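PDB 3U0H: xylose isomerase domain protein from Alicyclobacillus acidocaldarius subsp. acidocaldarius, which is a putative xylose isomerase-like TIM-barrel protein, probably with isomerase activity. Local coordinates for residues 62-68 with 96-102. Numbering follows the deposited sequence.
Sequences VLANLGL and LGARSVT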
loop_
_atom_site.group_PDB
_atom_site.type_symbol
_atom_site.label_atom_id
_atom_site.label_comp_id
_atom_site.label_asym_id
_atom_site.label_seq_id
_atom_site.Cartn_x
_atom_site.Cartn_y
_atom_site.Cartn_z
ATOM N N VAL A 62 -3.782 34.181 3.798
ATOM C CA VAL A 62 -3.564 32.756 3.732
ATOM C C VAL A 62 -4.039 32.144 2.404
ATOM O O VAL A 62 -5.205 32.305 2.005
ATOM C CB VAL A 62 -4.306 32.028 4.864
ATOM C CG1 VAL A 62 -4.213 30.510 4.651
ATOM C CG2 VAL A 62 -3.743 32.402 6.253
ATOM N N LEU A 63 -3.131 31.443 1.715
ATOM C CA LEU A 63 -3.474 30.799 0.426
ATOM C C LEU A 63 -4.449 29.703 0.740
ATOM O O LEU A 63 -4.139 28.827 1.493
ATOM C CB LEU A 63 -2.248 30.228 -0.318
ATOM C CG LEU A 63 -2.466 29.478 -1.655
ATOM C CD1 LEU A 63 -2.874 30.496 -2.728
ATOM C CD2 LEU A 63 -1.265 28.655 -2.136
ATOM N N ALA A 64 -5.618 29.747 0.126
ATOM C CA ALA A 64 -6.701 28.820 0.421
ATOM C C ALA A 64 -6.494 27.380 -0.135
ATOM O O ALA A 64 -6.999 26.414 0.433
ATOM C CB ALA A 64 -8.001 29.405 -0.164
ATOM N N ASN A 65 -5.860 27.253 -1.302
ATOM C CA ASN A 65 -5.906 25.999 -2.071
ATOM C C ASN A 65 -4.889 26.006 -3.207
ATOM O O ASN A 65 -4.422 27.068 -3.657
ATOM C CB ASN A 65 -7.310 25.874 -2.663
ATOM C CG ASN A 65 -7.550 24.601 -3.468
ATOM O OD1 ASN A 65 -7.322 23.460 -3.000
ATOM N ND2 ASN A 65 -8.061 24.796 -4.691
ATOM N N LEU A 66 -4.533 24.805 -3.675
ATOM C CA LEU A 66 -3.779 24.677 -4.859
ATOM C C LEU A 66 -4.566 23.919 -5.889
ATOM O O LEU A 66 -4.671 22.659 -5.812
ATOM C CB LEU A 66 -2.482 23.914 -4.557
ATOM C CG LEU A 66 -1.628 23.409 -5.735
ATOM C CD1 LEU A 66 -1.266 24.604 -6.665
ATOM C CD2 LEU A 66 -0.349 22.642 -5.289
ATOM N N GLY A 67 -4.970 24.640 -6.942
ATOM C CA GLY A 67 -5.473 24.029 -8.189
ATOM C C GLY A 67 -4.423 23.124 -8.804
ATOM O O GLY A 67 -3.352 23.587 -9.185
ATOM N N LEU A 68 -4.702 21.831 -8.912
ATOM C CA LEU A 68 -3.676 20.841 -9.357
ATOM C C LEU A 68 -2.838 21.316 -10.529
ATOM O O LEU A 68 -3.359 21.484 -11.604
ATOM C CB LEU A 68 -4.364 19.567 -9.795
ATOM C CG LEU A 68 -3.511 18.376 -10.213
ATOM C CD1 LEU A 68 -2.515 18.005 -9.083
ATOM C CD2 LEU A 68 -4.510 17.234 -10.518
ATOM N N LEU A 96 2.406 28.828 2.249
ATOM C CA LEU A 96 1.490 29.942 2.113
ATOM C C LEU A 96 0.095 29.669 2.710
ATOM O O LEU A 96 -0.768 30.570 2.688
ATOM C CB LEU A 96 1.309 30.234 0.629
ATOM C CG LEU A 96 2.587 30.667 -0.103
ATOM C CD1 LEU A 96 2.395 30.718 -1.627
ATOM C CD2 LEU A 96 2.944 32.040 0.444
ATOM N N GLY A 97 -0.133 28.432 3.180
ATOM C CA GLY A 97 -1.331 28.073 3.938
ATOM C C GLY A 97 -2.308 27.056 3.322
ATOM O O GLY A 97 -3.302 26.715 3.939
ATOM N N ALA A 98 -2.065 26.612 2.107
ATOM C CA ALA A 98 -3.009 25.742 1.400
ATOM C C ALA A 98 -2.904 24.358 2.077
ATOM O O ALA A 98 -1.782 23.955 2.391
ATOM C CB ALA A 98 -2.580 25.654 -0.066
ATOM N N ARG A 99 -4.017 23.639 2.295
ATOM C CA ARG A 99 -3.999 22.196 2.771
ATOM C C ARG A 99 -4.539 21.159 1.768
ATOM O O ARG A 99 -4.652 19.980 2.079
ATOM C CB ARG A 99 -4.819 22.035 4.060
ATOM C CG ARG A 99 -4.201 22.678 5.295
ATOM C CD ARG A 99 -2.822 22.076 5.613
ATOM N NE ARG A 99 -1.726 22.943 5.136
ATOM C CZ ARG A 99 -1.136 23.915 5.845
ATOM N NH1 ARG A 99 -1.488 24.168 7.114
ATOM N NH2 ARG A 99 -0.173 24.638 5.282
ATOM N N SER A 100 -4.873 21.617 0.576
ATOM C CA SER A 100 -5.733 20.907 -0.367
ATOM C C SER A 100 -5.203 21.163 -1.767
ATOM O O SER A 100 -4.724 22.246 -2.083
ATOM C CB SER A 100 -7.135 21.489 -0.302
ATOM O OG SER A 100 -7.119 22.943 -0.256
ATOM N N VAL A 101 -5.365 20.174 -2.615
ATOM C CA VAL A 101 -5.084 20.279 -4.013
ATOM C C VAL A 101 -6.357 19.801 -4.691
ATOM O O VAL A 101 -6.904 18.767 -4.288
ATOM C CB VAL A 101 -3.895 19.385 -4.394
ATOM C CG1 VAL A 101 -3.662 19.434 -5.864
ATOM C CG2 VAL A 101 -2.667 19.808 -3.612
ATOM N N THR A 102 -6.837 20.506 -5.717
ATOM C CA THR A 102 -8.182 20.194 -6.303
ATOM C C THR A 102 -8.154 20.081 -7.810
ATOM O O THR A 102 -7.250 20.571 -8.478
ATOM C CB THR A 102 -9.243 21.240 -5.895
ATOM O OG1 THR A 102 -8.821 22.539 -6.352
ATOM C CG2 THR A 102 -9.437 21.277 -4.326
HETATM O O HOH W 1 -6.121 26.340 3.470
#
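Residues 62-68 and 96-102 run side by side in the same direction. Leu-66 N donates to Ser-100 O (3.0 Å), Thr-102 N to Leu-66 O (3.1 Å) and Leu-68 N to Thr-102 O (2.9 Å). Leu-66 and Val-101 point to one face of the sheet. With chi1 t in both, Leu-66 CD2 comes 4.0 Å from Val-101 CG2. Leu-68, with chi1 t and chi2 p, sets its CD1 3.7 Å from Val-101 CG1. These are the third and fourth strands of the parallel TIM barrel. Helices 76-84 and 86-95 make the crossover between them. Leu-66 touches Cys-93 and Phe-37, so its face is the one the helices cover. Thr-102 points to the opposite face. Chi1 p in Ser-100 and Thr-102 brings both hydroxyls near the amide of Asn-65, which has chi1 t. The Asn-65 side chain also touches Tyr-203 of strand 201-206, across the barrel. Further back the strand pairing is interrupted. One water donates to both Ala-64 O (3.2 Å) and Gly-97 O (2.9 Å). Gly-97 ends helix 86-95 in a Schellman motif with positive phi. A CB here would clash with Val-62 CG1. Leu-63 N donates to Leu-96 O at 2.7 Å. Leu-63 CB lies 3.7 Å from Leu-96 CB. Chi1 t and chi2 p in Leu-63 place its CD2 3.9 Å from Ala-98 CB, and its side chain also touches Cys-93. Leu-96, with chi1 m and chi2 t, packs on Phe-56 of helix 49-57.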